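Local coordinates for ThiS protein (Escherichia coli, PDB 1ZUD), which carries sulfur, as a thiocarboxylate at its C-terminus, to the forming thiazole phosphate moiety of thiamine phosphate, at residues 4-9 with 56-61; 32-37 with 44-49. One frame throughout, in Å; residues are numbered along the deposited sequence.

Interaction 1: 4-9 with 56-61; sequences LFNDQA and QILLFQ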
# COMPACT_ATOMS: atom_id res chain seq x y z
N LEU D 4 -20.47 -12.02 -16.86
CA LEU D 4 -19.24 -12.31 -16.17
C LEU D 4 -19.68 -12.19 -14.68
O LEU D 4 -20.32 -11.21 -14.29
CB LEU D 4 -18.20 -11.26 -16.54
CG LEU D 4 -16.75 -11.76 -16.40
CD1 LEU D 4 -16.49 -12.93 -17.40
CD2 LEU D 4 -15.79 -10.59 -16.67
N PHE D 5 -19.39 -13.19 -13.86
CA PHE D 5 -19.76 -13.12 -12.46
C PHE D 5 -18.49 -13.38 -11.64
O PHE D 5 -17.97 -14.50 -11.62
CB PHE D 5 -20.83 -14.16 -12.11
CG PHE D 5 -21.37 -13.99 -10.72
CD1 PHE D 5 -20.76 -14.62 -9.62
CD2 PHE D 5 -22.45 -13.16 -10.49
CE1 PHE D 5 -21.24 -14.40 -8.33
CE2 PHE D 5 -22.94 -12.93 -9.19
CZ PHE D 5 -22.34 -13.55 -8.11
N ASN D 6 -18.01 -12.33 -11.00
CA ASN D 6 -16.79 -12.44 -10.25
C ASN D 6 -15.68 -12.93 -11.19
O ASN D 6 -14.98 -13.89 -10.91
CB ASN D 6 -16.97 -13.38 -9.05
CG ASN D 6 -17.54 -12.65 -7.82
OD1 ASN D 6 -17.64 -11.43 -7.82
ND2 ASN D 6 -17.91 -13.41 -6.77
N ASP D 7 -15.55 -12.21 -12.30
CA ASP D 7 -14.56 -12.43 -13.34
C ASP D 7 -14.67 -13.75 -14.13
O ASP D 7 -13.89 -13.98 -15.06
CB ASP D 7 -13.13 -12.29 -12.76
CG ASP D 7 -12.93 -10.99 -11.98
OD1 ASP D 7 -13.39 -9.91 -12.45
OD2 ASP D 7 -12.31 -11.03 -10.90
N GLN D 8 -15.64 -14.60 -13.77
CA GLN D 8 -15.84 -15.88 -14.45
C GLN D 8 -17.08 -15.86 -15.36
O GLN D 8 -18.14 -15.35 -14.98
CB GLN D 8 -16.00 -16.99 -13.41
CG GLN D 8 -14.74 -17.34 -12.63
CD GLN D 8 -14.05 -18.59 -13.16
OE1 GLN D 8 -14.60 -19.70 -13.09
NE2 GLN D 8 -12.84 -18.42 -13.71
N ALA D 9 -16.97 -16.43 -16.54
CA ALA D 9 -18.10 -16.45 -17.46
C ALA D 9 -19.19 -17.36 -16.93
O ALA D 9 -18.91 -18.39 -16.34
CB ALA D 9 -17.66 -16.92 -18.84
N GLN D 56 -20.95 -7.20 -16.19
CA GLN D 56 -19.80 -7.78 -15.44
C GLN D 56 -20.15 -7.56 -13.98
O GLN D 56 -20.22 -6.44 -13.49
CB GLN D 56 -18.49 -7.08 -15.81
CG GLN D 56 -18.29 -7.00 -17.32
CD GLN D 56 -16.89 -6.57 -17.66
OE1 GLN D 56 -16.37 -5.63 -17.07
NE2 GLN D 56 -16.27 -7.25 -18.62
N ILE D 57 -20.41 -8.65 -13.28
CA ILE D 57 -20.88 -8.53 -11.92
C ILE D 57 -19.88 -9.04 -10.90
O ILE D 57 -19.20 -10.04 -11.13
CB ILE D 57 -22.17 -9.30 -11.77
CG1 ILE D 57 -23.20 -8.80 -12.82
CG2 ILE D 57 -22.80 -9.03 -10.41
CD1 ILE D 57 -24.49 -9.64 -12.80
N LEU D 58 -19.79 -8.34 -9.78
CA LEU D 58 -18.92 -8.71 -8.65
C LEU D 58 -19.79 -8.75 -7.42
O LEU D 58 -20.57 -7.82 -7.15
CB LEU D 58 -17.85 -7.65 -8.40
CG LEU D 58 -16.92 -7.30 -9.54
CD1 LEU D 58 -15.85 -6.34 -9.02
CD2 LEU D 58 -16.26 -8.60 -10.09
N LEU D 59 -19.68 -9.83 -6.68
CA LEU D 59 -20.42 -9.99 -5.46
C LEU D 59 -19.32 -10.22 -4.41
O LEU D 59 -18.55 -11.15 -4.54
CB LEU D 59 -21.29 -11.22 -5.57
CG LEU D 59 -21.97 -11.46 -4.24
CD1 LEU D 59 -22.96 -10.31 -3.98
CD2 LEU D 59 -22.62 -12.86 -4.28
N PHE D 60 -19.23 -9.37 -3.39
CA PHE D 60 -18.15 -9.54 -2.39
C PHE D 60 -18.65 -9.22 -0.98
O PHE D 60 -19.68 -8.58 -0.79
CB PHE D 60 -16.93 -8.64 -2.74
CG PHE D 60 -17.29 -7.17 -3.00
CD1 PHE D 60 -17.91 -6.78 -4.20
CD2 PHE D 60 -17.10 -6.21 -2.01
CE1 PHE D 60 -18.32 -5.44 -4.40
CE2 PHE D 60 -17.50 -4.88 -2.20
CZ PHE D 60 -18.12 -4.49 -3.41
N GLN D 61 -17.90 -9.65 0.03
CA GLN D 61 -18.35 -9.42 1.40
C GLN D 61 -17.62 -8.26 2.03
O GLN D 61 -16.49 -7.92 1.63
CB GLN D 61 -18.09 -10.67 2.25
CG GLN D 61 -19.05 -11.80 1.94
CD GLN D 61 -20.27 -11.77 2.85
OE1 GLN D 61 -20.14 -11.63 4.07
NE2 GLN D 61 -21.47 -11.91 2.27
O HOH W 1 -17.25 -10.42 -13.04
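Two flat groups of the turn residues meet strand 56-61: the ring of Phe5 and the carboxamide of Asn6. The ring is approached obliquely by Leu59 CB, 3.6 Å from Phe5 CZ, and by Ile57, whose CB lies 4.1 Å from Phe5 CD2; on that face of the sheet Leu21, Leu22 and Leu25 continue the apolar cover. The carboxamide grips the backbone of Leu59 with both of its polar atoms. Asn6 OD1 accepts from Leu59 N at 2.8 Å, the donor standing 28° out of the carbonyl plane, while Asn6 ND2 donates a hydrogen bond to Leu59 O at 3.2 Å, on a lone pair in the carbonyl plane. These bonds extend the parallel pairing of strands 2-5 and 56-61 in the ubiquitin-like beta-grasp fold; within it, Ile57 N bonds to Leu4 O (2.8 Å) and, nearly straight, Asn6 N to Ile57 O (2.6 Å). There strand 2-5 bends into a type I' turn, and the Asn6 amide takes over the pairing. An alanine here removes both side-chain bonds to Leu59, and would probably loosen the hold of the turn on strand 56-61 just where the backbone pairing ends. A water links Asp7 N to Ile57 O, whereas Asp7 OD1 forms a salt bridge with Arg230 of the ThiF chain.

Interaction 2: 32-37 with 44-49; sequences AALAIN and EQWAQH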
# COMPACT_ATOMS: atom_id res chain seq x y z
N ALA D 32 -23.16 -8.49 2.04
CA ALA D 32 -22.62 -8.46 0.68
C ALA D 32 -22.90 -7.17 -0.07
O ALA D 32 -23.84 -6.45 0.25
CB ALA D 32 -23.20 -9.68 -0.16
N ALA D 33 -22.05 -6.83 -1.02
CA ALA D 33 -22.33 -5.64 -1.81
C ALA D 33 -22.12 -6.15 -3.22
O ALA D 33 -21.45 -7.16 -3.43
CB ALA D 33 -21.37 -4.46 -1.49
N LEU D 34 -22.70 -5.46 -4.18
CA LEU D 34 -22.63 -5.89 -5.57
C LEU D 34 -22.30 -4.71 -6.52
O LEU D 34 -22.77 -3.58 -6.33
CB LEU D 34 -23.99 -6.55 -5.93
CG LEU D 34 -24.05 -7.11 -7.35
CD1 LEU D 34 -24.35 -8.59 -7.28
CD2 LEU D 34 -25.04 -6.34 -8.20
N ALA D 35 -21.45 -4.98 -7.51
CA ALA D 35 -21.14 -3.97 -8.50
C ALA D 35 -21.52 -4.53 -9.87
O ALA D 35 -21.41 -5.75 -10.11
CB ALA D 35 -19.67 -3.65 -8.50
N ILE D 36 -21.99 -3.67 -10.76
CA ILE D 36 -22.29 -4.13 -12.13
C ILE D 36 -21.54 -3.17 -12.99
O ILE D 36 -21.74 -1.96 -12.87
CB ILE D 36 -23.82 -4.10 -12.48
CG1 ILE D 36 -24.50 -5.25 -11.76
CG2 ILE D 36 -24.03 -4.24 -14.04
CD1 ILE D 36 -26.07 -5.30 -11.97
N ASN D 37 -20.67 -3.71 -13.85
CA ASN D 37 -19.90 -2.84 -14.71
C ASN D 37 -19.18 -1.77 -13.91
O ASN D 37 -19.20 -0.60 -14.24
CB ASN D 37 -20.81 -2.21 -15.76
CG ASN D 37 -21.44 -3.26 -16.64
OD1 ASN D 37 -20.86 -4.33 -16.83
ND2 ASN D 37 -22.64 -2.99 -17.17
N GLU D 44 -30.67 -2.00 -1.74
CA GLU D 44 -32.08 -1.67 -1.72
C GLU D 44 -32.66 -1.76 -3.13
O GLU D 44 -33.86 -1.74 -3.29
CB GLU D 44 -32.30 -0.28 -1.10
CG GLU D 44 -31.84 0.90 -1.95
CD GLU D 44 -32.10 2.26 -1.28
OE1 GLU D 44 -31.95 3.31 -1.95
OE2 GLU D 44 -32.45 2.29 -0.07
N GLN D 45 -31.82 -1.85 -4.16
CA GLN D 45 -32.33 -1.94 -5.54
C GLN D 45 -32.30 -3.35 -6.14
O GLN D 45 -32.78 -3.58 -7.27
CB GLN D 45 -31.52 -1.01 -6.46
CG GLN D 45 -31.74 0.49 -6.25
CD GLN D 45 -30.68 1.36 -6.92
OE1 GLN D 45 -30.13 1.03 -7.98
NE2 GLN D 45 -30.39 2.50 -6.29
N TRP D 46 -31.77 -4.32 -5.40
CA TRP D 46 -31.62 -5.65 -6.00
C TRP D 46 -32.89 -6.36 -6.40
O TRP D 46 -32.86 -7.15 -7.33
CB TRP D 46 -30.78 -6.60 -5.13
CG TRP D 46 -29.33 -6.13 -4.83
CD1 TRP D 46 -28.67 -5.07 -5.38
CD2 TRP D 46 -28.42 -6.74 -3.91
NE1 TRP D 46 -27.38 -4.97 -4.85
CE2 TRP D 46 -27.21 -5.99 -3.95
CE3 TRP D 46 -28.50 -7.83 -3.06
CZ2 TRP D 46 -26.09 -6.30 -3.15
CZ3 TRP D 46 -27.35 -8.15 -2.25
CH2 TRP D 46 -26.18 -7.38 -2.32
N ALA D 47 -33.99 -6.10 -5.72
CA ALA D 47 -35.26 -6.77 -6.05
C ALA D 47 -35.85 -6.35 -7.39
O ALA D 47 -36.69 -7.04 -7.93
CB ALA D 47 -36.29 -6.54 -4.93
N GLN D 48 -35.43 -5.21 -7.91
CA GLN D 48 -35.94 -4.71 -9.21
C GLN D 48 -34.88 -4.53 -10.31
O GLN D 48 -35.22 -4.47 -11.50
CB GLN D 48 -36.61 -3.36 -9.00
CG GLN D 48 -37.88 -3.47 -8.17
CD GLN D 48 -38.88 -2.38 -8.51
OE1 GLN D 48 -38.66 -1.20 -8.19
NE2 GLN D 48 -39.97 -2.76 -9.18
N HIS D 49 -33.60 -4.44 -9.92
CA HIS D 49 -32.52 -4.25 -10.90
C HIS D 49 -32.38 -5.45 -11.83
O HIS D 49 -32.01 -6.53 -11.40
CB HIS D 49 -31.20 -4.01 -10.20
CG HIS D 49 -30.19 -3.34 -11.08
ND1 HIS D 49 -30.01 -1.97 -11.09
CD2 HIS D 49 -29.32 -3.85 -12.00
CE1 HIS D 49 -29.08 -1.67 -11.98
NE2 HIS D 49 -28.65 -2.78 -12.54
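With CG anti to its carbonyl carbon (chi1 -60°), Trp46 directs its indole from the loop toward strand 32-36, and a chi2 of -9° sets the six-membered ring nearest the strand. His49 takes a different stagger about its first bond: CG is anti to the backbone N (chi1 -160°), which brings the imidazole up to Ile36. The indole tip does most of the touching. Trp46 CZ2 lies 3.5 Å from Leu34 CB, an oblique approach in which the root of the leucine, before it branches, bears the contact. Farther along the same ring, Trp46 CH2 comes within 3.6 Å of Ala32 O, and the carbonyl carbon of Ala32 lies in the indole plane, at its edge. The alanine methyl is looser, Ala32 CB standing 4.3 Å from Trp46 CH2. In this ubiquitin-like beta-grasp fold, the loop between strands 39-40 and 56-61 thus closes over one face of the sheet beside helix 18-24, which supplies Val18 and Leu22 to the indole. No hydrogen bond joins strand and loop here. The indole N-H is nevertheless satisfied, since Trp46 NE1 bonds to Val41 O, which helps fix the rotation of the ring; Ala32 O likewise accepts from Arg43. Within the loop, Gln45 O receives both Gln48 N and His49 N, a doubly gripped carbonyl that holds the chain curled between the two aromatic residues. Past Leu34, Ile36 and His49 meet tip to tip, with Ile36 CD1 3.6 Å from His49 CD2 and approaching the imidazole obliquely.

Overall arrangement
Strands 56-61 and 32-36 are neighbours in one sheet, so the two interactions share a framework although their centres are about 12 Å apart. Interaction 2 is nested in the chain inside the loop closed by interaction 1. Interaction 1 is a surface contact of a strand and its turn with strand 56-61, in which backbone and amide hydrogen bonds dominate; interaction 2 is buried, strand to loop, and rests on apolar and aromatic contacts, with no hydrogen bond between its segments. They meet directly: Ile57 CG2 packs on Leu34 CD1 at 3.5 Å, and Phe60 O and Ala33 N, 3.0 Å apart, probably form a hydrogen bond. Residues of both also touch ThiF, including Leu58 and Phe60 in the first, Ala33 and Ala35 in the second.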